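Local coordinates for ubiquitin-like-specific protease 2 (Saccharomyces cerevisiae, PDB 5LNB), which belongs to the C48 family of cysteine proteases and removes SUMO from modified proteins, here as a fragment containing its catalytic domain, at residues Leu18-Gly30 with Leu272-Lys284. Sequence-based numbering, arbitrary orientation.
Sequences LFKPSLCYKFNDG and LKLLQLNYISYLK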
ATOM      1  N   LEU A  18     -17.383 -21.174  -4.012  1.00 66.13           N
ATOM      2  CA  LEU A  18     -18.398 -20.261  -3.503  1.00 65.51           C
ATOM      3  C   LEU A  18     -17.801 -19.307  -2.466  1.00 64.91           C
ATOM      4  O   LEU A  18     -17.212 -19.736  -1.470  1.00 70.94           O
ATOM      5  CB  LEU A  18     -19.571 -21.038  -2.893  1.00 67.97           C
ATOM      6  CG  LEU A  18     -20.287 -22.084  -3.761  1.00 71.49           C
ATOM      7  CD1 LEU A  18     -21.352 -22.811  -2.956  1.00 70.16           C
ATOM      8  CD2 LEU A  18     -20.906 -21.466  -5.012  1.00 73.60           C
ATOM      9  N   PHE A  19     -17.938 -18.006  -2.723  1.00 53.89           N
ATOM     10  CA  PHE A  19     -17.560 -16.949  -1.784  1.00 42.77           C
ATOM     11  C   PHE A  19     -18.769 -16.020  -1.665  1.00 40.34           C
ATOM     12  O   PHE A  19     -18.744 -14.867  -2.095  1.00 40.56           O
ATOM     13  CB  PHE A  19     -16.318 -16.204  -2.253  1.00 32.41           C
ATOM     14  CG  PHE A  19     -15.723 -15.290  -1.216  1.00 34.15           C
ATOM     15  CD1 PHE A  19     -14.918 -15.793  -0.207  1.00 32.75           C
ATOM     16  CD2 PHE A  19     -15.941 -13.922  -1.265  1.00 36.58           C
ATOM     17  CE1 PHE A  19     -14.356 -14.955   0.741  1.00 31.49           C
ATOM     18  CE2 PHE A  19     -15.378 -13.074  -0.319  1.00 34.37           C
ATOM     19  CZ  PHE A  19     -14.587 -13.591   0.686  1.00 31.92           C
ATOM     20  N   LYS A  20     -19.838 -16.552  -1.073  1.00 37.48           N
ATOM     21  CA  LYS A  20     -21.152 -15.971  -1.134  1.00 39.53           C
ATOM     22  C   LYS A  20     -21.824 -16.232   0.212  1.00 40.68           C
ATOM     23  O   LYS A  20     -21.854 -17.386   0.668  1.00 42.33           O
ATOM     24  CB  LYS A  20     -21.955 -16.597  -2.279  1.00 45.38           C
ATOM     25  CG  LYS A  20     -23.048 -15.729  -2.853  1.00 56.63           C
ATOM     26  CD  LYS A  20     -23.806 -16.488  -3.939  1.00 65.77           C
ATOM     27  CE  LYS A  20     -25.277 -16.074  -4.006  1.00 65.81           C
ATOM     28  NZ  LYS A  20     -26.044 -16.894  -4.992  1.00 70.77           N
ATOM     29  N   PRO A  21     -22.352 -15.198   0.881  1.00 41.70           N
ATOM     30  CA  PRO A  21     -22.383 -13.812   0.398  1.00 40.94           C
ATOM     31  C   PRO A  21     -21.008 -13.139   0.339  1.00 42.10           C
ATOM     32  O   PRO A  21     -20.009 -13.655   0.853  1.00 42.35           O
ATOM     33  CB  PRO A  21     -23.272 -13.113   1.424  1.00 44.41           C
ATOM     34  CG  PRO A  21     -23.084 -13.905   2.675  1.00 45.05           C
ATOM     35  CD  PRO A  21     -22.932 -15.327   2.231  1.00 44.56           C
ATOM     36  N   SER A  22     -20.962 -11.974  -0.298  1.00 37.75           N
ATOM     37  CA  SER A  22     -19.725 -11.215  -0.332  1.00 36.19           C
ATOM     38  C   SER A  22     -19.338 -10.779   1.075  1.00 34.48           C
ATOM     39  O   SER A  22     -20.193 -10.468   1.906  1.00 34.30           O
ATOM     40  CB  SER A  22     -19.877  -9.998  -1.240  1.00 38.60           C
ATOM     41  OG  SER A  22     -20.334 -10.388  -2.520  1.00 42.61           O
ATOM     42  N   LEU A  23     -18.038 -10.773   1.343  1.00 31.58           N
ATOM     43  CA  LEU A  23     -17.545 -10.257   2.611  1.00 33.74           C
ATOM     44  C   LEU A  23     -17.782  -8.754   2.696  1.00 35.53           C
ATOM     45  O   LEU A  23     -17.435  -8.001   1.782  1.00 33.19           O
ATOM     46  CB  LEU A  23     -16.057 -10.561   2.771  1.00 33.81           C
ATOM     47  CG  LEU A  23     -15.345  -9.849   3.920  1.00 29.87           C
ATOM     48  CD1 LEU A  23     -15.975 -10.213   5.267  1.00 30.30           C
ATOM     49  CD2 LEU A  23     -13.860 -10.177   3.883  1.00 26.51           C
ATOM     50  N   CYS A  24     -18.374  -8.323   3.800  1.00 38.10           N
ATOM     51  CA  CYS A  24     -18.525  -6.911   4.119  1.00 37.90           C
ATOM     52  C   CYS A  24     -17.764  -6.668   5.418  1.00 34.76           C
ATOM     53  O   CYS A  24     -18.156  -7.168   6.476  1.00 36.88           O
ATOM     54  CB  CYS A  24     -20.000  -6.537   4.248  1.00 46.03           C
ATOM     55  SG  CYS A  24     -20.267  -4.786   4.439  1.00 53.10           S
ATOM     56  N   TYR A  25     -16.665  -5.929   5.342  1.00 29.78           N
ATOM     57  CA  TYR A  25     -15.784  -5.755   6.486  1.00 33.71           C
ATOM     58  C   TYR A  25     -15.766  -4.293   6.916  1.00 35.32           C
ATOM     59  O   TYR A  25     -15.620  -3.395   6.078  1.00 30.81           O
ATOM     60  CB  TYR A  25     -14.372  -6.240   6.161  1.00 27.29           C
ATOM     61  CG  TYR A  25     -13.531  -6.448   7.391  1.00 34.01           C
ATOM     62  CD1 TYR A  25     -12.664  -5.456   7.849  1.00 28.40           C
ATOM     63  CD2 TYR A  25     -13.618  -7.628   8.111  1.00 36.41           C
ATOM     64  CE1 TYR A  25     -11.898  -5.652   8.987  1.00 30.30           C
ATOM     65  CE2 TYR A  25     -12.862  -7.832   9.240  1.00 37.15           C
ATOM     66  CZ  TYR A  25     -12.006  -6.847   9.673  1.00 36.39           C
ATOM     67  OH  TYR A  25     -11.272  -7.080  10.808  1.00 45.94           O
ATOM     68  N   LYS A  26     -15.899  -4.064   8.221  1.00 36.94           N
ATOM     69  CA  LYS A  26     -15.972  -2.734   8.818  1.00 41.09           C
ATOM     70  C   LYS A  26     -14.709  -2.475   9.634  1.00 36.85           C
ATOM     71  O   LYS A  26     -14.447  -3.184  10.612  1.00 40.33           O
ATOM     72  CB  LYS A  26     -17.210  -2.623   9.710  1.00 54.79           C
ATOM     73  CG  LYS A  26     -17.476  -3.899  10.535  1.00 69.44           C
ATOM     74  CD  LYS A  26     -18.633  -3.726  11.530  1.00 76.47           C
ATOM     75  CE  LYS A  26     -18.985  -5.033  12.257  1.00 77.09           C
ATOM     76  NZ  LYS A  26     -19.782  -5.996  11.428  1.00 74.49           N
ATOM     77  N   PHE A  27     -13.940  -1.459   9.248  1.00 32.04           N
ATOM     78  CA  PHE A  27     -12.740  -1.086   9.989  1.00 35.26           C
ATOM     79  C   PHE A  27     -13.059  -0.061  11.082  1.00 41.83           C
ATOM     80  O   PHE A  27     -14.122   0.564  11.097  1.00 42.41           O
ATOM     81  CB  PHE A  27     -11.668  -0.541   9.046  1.00 27.22           C
ATOM     82  CG  PHE A  27     -11.064  -1.582   8.157  1.00 28.64           C
ATOM     83  CD1 PHE A  27     -10.209  -2.535   8.676  1.00 27.01           C
ATOM     84  CD2 PHE A  27     -11.341  -1.601   6.804  1.00 24.08           C
ATOM     85  CE1 PHE A  27      -9.644  -3.494   7.863  1.00 29.72           C
ATOM     86  CE2 PHE A  27     -10.787  -2.559   5.987  1.00 26.01           C
ATOM     87  CZ  PHE A  27      -9.931  -3.505   6.515  1.00 30.10           C
ATOM     88  N   ASN A  28     -12.104   0.116  12.002  1.00 46.31           N
ATOM     89  CA  ASN A  28     -12.344   0.941  13.186  1.00 53.47           C
ATOM     90  C   ASN A  28     -12.467   2.424  12.863  1.00 51.63           C
ATOM     91  O   ASN A  28     -12.952   3.186  13.705  1.00 52.14           O
ATOM     92  CB  ASN A  28     -11.235   0.734  14.221  1.00 58.16           C
ATOM     93  CG  ASN A  28     -11.243  -0.664  14.819  1.00 65.59           C
ATOM     94  OD1 ASN A  28     -10.219  -1.350  14.838  1.00 70.50           O
ATOM     95  ND2 ASN A  28     -12.401  -1.094  15.305  1.00 67.54           N
ATOM     96  N   ASP A  29     -12.039   2.861  11.680  1.00 49.88           N
ATOM     97  CA  ASP A  29     -12.265   4.237  11.260  1.00 48.84           C
ATOM     98  C   ASP A  29     -13.629   4.430  10.594  1.00 49.20           C
ATOM     99  O   ASP A  29     -13.856   5.463   9.957  1.00 52.27           O
ATOM    100  CB  ASP A  29     -11.147   4.695  10.322  1.00 38.93           C
ATOM    101  CG  ASP A  29     -11.119   3.911   9.017  1.00 41.79           C
ATOM    102  OD1 ASP A  29     -11.923   2.963   8.873  1.00 39.51           O
ATOM    103  OD2 ASP A  29     -10.301   4.252   8.131  1.00 41.12           O
ATOM    104  N   GLY A  30     -14.531   3.456  10.715  1.00 46.59           N
ATOM    105  CA  GLY A  30     -15.844   3.532  10.103  1.00 44.42           C
ATOM    106  C   GLY A  30     -15.923   3.148   8.635  1.00 41.22           C
ATOM    107  O   GLY A  30     -17.033   3.089   8.093  1.00 43.28           O
ATOM    108  N   LEU A 272      -9.046 -14.117   4.085  1.00 30.72           N
ATOM    109  CA  LEU A 272     -10.331 -13.639   3.591  1.00 27.71           C
ATOM    110  C   LEU A 272     -11.429 -14.658   3.870  1.00 30.93           C
ATOM    111  O   LEU A 272     -12.470 -14.328   4.453  1.00 27.06           O
ATOM    112  CB  LEU A 272     -10.229 -13.344   2.095  1.00 27.09           C
ATOM    113  CG  LEU A 272      -9.751 -11.952   1.716  1.00 29.48           C
ATOM    114  CD1 LEU A 272      -9.722 -11.800   0.198  1.00 28.09           C
ATOM    115  CD2 LEU A 272     -10.673 -10.903   2.352  1.00 28.72           C
ATOM    116  N   LYS A 273     -11.204 -15.908   3.463  1.00 32.67           N
ATOM    117  CA  LYS A 273     -12.174 -16.965   3.706  1.00 33.86           C
ATOM    118  C   LYS A 273     -12.611 -16.976   5.166  1.00 35.82           C
ATOM    119  O   LYS A 273     -13.800 -17.089   5.473  1.00 36.42           O
ATOM    120  CB  LYS A 273     -11.579 -18.317   3.304  1.00 33.09           C
ATOM    121  CG  LYS A 273     -12.600 -19.447   3.298  1.00 41.82           C
ATOM    122  CD  LYS A 273     -13.757 -19.098   2.367  1.00 44.50           C
ATOM    123  CE  LYS A 273     -15.007 -19.898   2.678  1.00 46.16           C
ATOM    124  NZ  LYS A 273     -16.152 -19.383   1.884  1.00 45.01           N
ATOM    125  N   LEU A 274     -11.651 -16.843   6.080  1.00 34.29           N
ATOM    126  CA  LEU A 274     -11.966 -16.837   7.503  1.00 34.27           C
ATOM    127  C   LEU A 274     -12.810 -15.619   7.873  1.00 40.21           C
ATOM    128  O   LEU A 274     -13.812 -15.740   8.591  1.00 43.05           O
ATOM    129  CB  LEU A 274     -10.669 -16.876   8.306  1.00 38.63           C
ATOM    130  CG  LEU A 274     -10.682 -17.067   9.821  1.00 51.47           C
ATOM    131  CD1 LEU A 274     -11.912 -17.833  10.285  1.00 59.27           C
ATOM    132  CD2 LEU A 274      -9.402 -17.802  10.220  1.00 54.13           C
ATOM    133  N   LEU A 275     -12.421 -14.432   7.390  1.00 34.74           N
ATOM    134  CA  LEU A 275     -13.214 -13.235   7.650  1.00 34.49           C
ATOM    135  C   LEU A 275     -14.642 -13.392   7.137  1.00 41.00           C
ATOM    136  O   LEU A 275     -15.588 -12.880   7.751  1.00 35.38           O
ATOM    137  CB  LEU A 275     -12.555 -12.007   7.015  1.00 28.99           C
ATOM    138  CG  LEU A 275     -11.237 -11.521   7.627  1.00 30.91           C
ATOM    139  CD1 LEU A 275     -10.724 -10.289   6.892  1.00 26.87           C
ATOM    140  CD2 LEU A 275     -11.394 -11.223   9.115  1.00 28.03           C
ATOM    141  N   GLN A 276     -14.814 -14.096   6.016  1.00 37.42           N
ATOM    142  CA  GLN A 276     -16.147 -14.314   5.472  1.00 35.97           C
ATOM    143  C   GLN A 276     -16.954 -15.236   6.374  1.00 41.86           C
ATOM    144  O   GLN A 276     -18.135 -14.986   6.645  1.00 40.33           O
ATOM    145  CB  GLN A 276     -16.038 -14.894   4.065  1.00 35.10           C
ATOM    146  CG  GLN A 276     -17.279 -14.750   3.222  1.00 36.07           C
ATOM    147  CD  GLN A 276     -17.726 -16.071   2.649  1.00 37.70           C
ATOM    148  OE1 GLN A 276     -17.143 -17.111   2.946  1.00 42.78           O
ATOM    149  NE2 GLN A 276     -18.766 -16.041   1.821  1.00 36.35           N
ATOM    150  N   LEU A 277     -16.325 -16.309   6.856  1.00 39.24           N
ATOM    151  CA  LEU A 277     -17.030 -17.251   7.712  1.00 40.38           C
ATOM    152  C   LEU A 277     -17.520 -16.575   8.984  1.00 39.68           C
ATOM    153  O   LEU A 277     -18.643 -16.826   9.438  1.00 39.31           O
ATOM    154  CB  LEU A 277     -16.126 -18.442   8.030  1.00 38.53           C
ATOM    155  CG  LEU A 277     -15.920 -19.356   6.818  1.00 43.14           C
ATOM    156  CD1 LEU A 277     -14.895 -20.449   7.109  1.00 44.77           C
ATOM    157  CD2 LEU A 277     -17.256 -19.977   6.401  1.00 40.77           C
ATOM    158  N   ASN A 278     -16.702 -15.703   9.571  1.00 37.98           N
ATOM    159  CA  ASN A 278     -17.173 -14.972  10.742  1.00 44.45           C
ATOM    160  C   ASN A 278     -18.324 -14.039  10.379  1.00 41.37           C
ATOM    161  O   ASN A 278     -19.303 -13.934  11.124  1.00 43.87           O
ATOM    162  CB  ASN A 278     -16.021 -14.203  11.380  1.00 46.98           C
ATOM    163  CG  ASN A 278     -14.910 -15.117  11.852  1.00 53.57           C
ATOM    164  OD1 ASN A 278     -15.127 -16.305  12.081  1.00 57.92           O
ATOM    165  ND2 ASN A 278     -13.713 -14.566  11.999  1.00 56.76           N
ATOM    166  N   TYR A 279     -18.228 -13.366   9.229  1.00 38.08           N
ATOM    167  CA  TYR A 279     -19.315 -12.504   8.772  1.00 38.18           C
ATOM    168  C   TYR A 279     -20.612 -13.291   8.620  1.00 39.98           C
ATOM    169  O   TYR A 279     -21.680 -12.843   9.057  1.00 38.14           O
ATOM    170  CB  TYR A 279     -18.921 -11.842   7.454  1.00 28.68           C
ATOM    171  CG  TYR A 279     -19.958 -10.931   6.835  1.00 27.93           C
ATOM    172  CD1 TYR A 279     -20.448  -9.822   7.526  1.00 29.40           C
ATOM    173  CD2 TYR A 279     -20.421 -11.156   5.541  1.00 27.83           C
ATOM    174  CE1 TYR A 279     -21.393  -8.976   6.953  1.00 27.75           C
ATOM    175  CE2 TYR A 279     -21.356 -10.317   4.956  1.00 31.66           C
ATOM    176  CZ  TYR A 279     -21.836  -9.229   5.664  1.00 35.25           C
ATOM    177  OH  TYR A 279     -22.769  -8.399   5.083  1.00 38.87           O
ATOM    178  N   ILE A 280     -20.541 -14.468   7.995  1.00 33.79           N
ATOM    179  CA  ILE A 280     -21.727 -15.309   7.879  1.00 35.92           C
ATOM    180  C   ILE A 280     -22.284 -15.633   9.259  1.00 43.39           C
ATOM    181  O   ILE A 280     -23.499 -15.575   9.486  1.00 43.54           O
ATOM    182  CB  ILE A 280     -21.415 -16.592   7.090  1.00 39.66           C
ATOM    183  CG1 ILE A 280     -21.187 -16.272   5.611  1.00 41.97           C
ATOM    184  CG2 ILE A 280     -22.547 -17.600   7.250  1.00 40.09           C
ATOM    185  CD1 ILE A 280     -20.642 -17.453   4.826  1.00 36.92           C
ATOM    186  N   SER A 281     -21.409 -16.009  10.196  1.00 38.95           N
ATOM    187  CA  SER A 281     -21.887 -16.270  11.549  1.00 41.70           C
ATOM    188  C   SER A 281     -22.598 -15.050  12.107  1.00 44.74           C
ATOM    189  O   SER A 281     -23.686 -15.165  12.683  1.00 43.70           O
ATOM    190  CB  SER A 281     -20.738 -16.677  12.460  1.00 43.33           C
ATOM    191  OG  SER A 281     -20.249 -17.949  12.093  1.00 56.47           O
ATOM    192  N   TYR A 282     -22.010 -13.868  11.925  1.00 41.44           N
ATOM    193  CA  TYR A 282     -22.683 -12.652  12.353  1.00 42.68           C
ATOM    194  C   TYR A 282     -24.054 -12.528  11.695  1.00 43.67           C
ATOM    195  O   TYR A 282     -25.054 -12.274  12.370  1.00 47.37           O
ATOM    196  CB  TYR A 282     -21.815 -11.430  12.044  1.00 36.94           C
ATOM    197  CG  TYR A 282     -22.595 -10.143  12.108  1.00 43.20           C
ATOM    198  CD1 TYR A 282     -22.987  -9.608  13.330  1.00 50.15           C
ATOM    199  CD2 TYR A 282     -22.966  -9.474  10.948  1.00 45.40           C
ATOM    200  CE1 TYR A 282     -23.716  -8.435  13.396  1.00 54.72           C
ATOM    201  CE2 TYR A 282     -23.699  -8.295  11.004  1.00 49.67           C
ATOM    202  CZ  TYR A 282     -24.070  -7.780  12.232  1.00 57.16           C
ATOM    203  OH  TYR A 282     -24.802  -6.606  12.302  1.00 63.50           O
ATOM    204  N   LEU A 283     -24.124 -12.712  10.373  1.00 43.26           N
ATOM    205  CA  LEU A 283     -25.399 -12.549   9.678  1.00 37.64           C
ATOM    206  C   LEU A 283     -26.438 -13.532  10.193  1.00 39.30           C
ATOM    207  O   LEU A 283     -27.617 -13.185  10.333  1.00 45.10           O
ATOM    208  CB  LEU A 283     -25.218 -12.717   8.166  1.00 35.17           C
ATOM    209  CG  LEU A 283     -24.488 -11.605   7.404  1.00 36.28           C
ATOM    210  CD1 LEU A 283     -24.305 -11.966   5.932  1.00 31.95           C
ATOM    211  CD2 LEU A 283     -25.198 -10.275   7.545  1.00 31.67           C
ATOM    212  N   LYS A 284     -26.023 -14.767  10.476  1.00 41.14           N
ATOM    213  CA  LYS A 284     -26.970 -15.761  10.970  1.00 44.70           C
ATOM    214  C   LYS A 284     -27.380 -15.482  12.409  1.00 46.71           C
ATOM    215  O   LYS A 284     -28.515 -15.769  12.795  1.00 51.39           O
ATOM    216  CB  LYS A 284     -26.373 -17.161  10.843  1.00 49.28           C
ATOM    217  CG  LYS A 284     -26.300 -17.668   9.408  1.00 48.34           C
ATOM    218  CD  LYS A 284     -25.565 -18.991   9.322  1.00 48.82           C
ATOM    219  CE  LYS A 284     -25.947 -19.748   8.065  1.00 52.09           C
ATOM    220  NZ  LYS A 284     -25.117 -20.974   7.892  1.00 57.09           N
TER
HETATM  221  O   HOH W   1     -19.036 -19.317   0.960  1.00 40.70           O
HETATM  222  O   HOH W   2     -22.786  -9.215   1.702  1.00 40.39           O
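Q276 lies along one face of the F19 ring and reaches on to the backbone of P21, so one side chain serves both an apolar and a polar neighbour. Its CG lies over that face, 4.1 Å from the ring centroid in a CH-pi contact, and its amide stacks nearly flat against the ring, the planes 15° apart; phenylalanine suits the place by offering a flat face to both. Beyond the ring, Q276 NE2 donates to P21 O at 2.9 Å, almost straight and in the plane of the carbonyl. Q276 OE1 in turn accepts from K273 NZ at 2.7 Å, which holds both ends of the amide and fixes its rotation; glutamine fits because it can donate and accept at once. The K20-P21 peptide is cis; the proline ring packs with its CD on I280 CG1 and its CG on L283 CD1, 4.0 Å away, while helix 289-294 also packs on it.

Two residues on, at the start of strand 23-26, L23 CG stands anti to the backbone N (chi1 169°), and the leucine's two branches serve two neighbours: CD2 meets L272 CD2 at 3.6 Å and CD1 packs against Y279 CB. Y279 has two ring faces to cover, with L283 CD1 over one and the C24 backbone over the other, and C24 CB packs against Y279 CZ at 3.6 Å. Y25 CE2 meets L275 CD2 obliquely, and K26 NZ lies over the Y282 ring face, 4.7 Å from its centroid, a cation-pi pair of two exposed residues.

Strand 23-26, paired with 32-35, thus runs at 88° to residues 272-284, fastening the start of the modelled chain to a helix near its end. Branched and aromatic groups make up most of the apolar interface, whereas the glutamine amide bonds the carbonyl of P21, a buried loop residue.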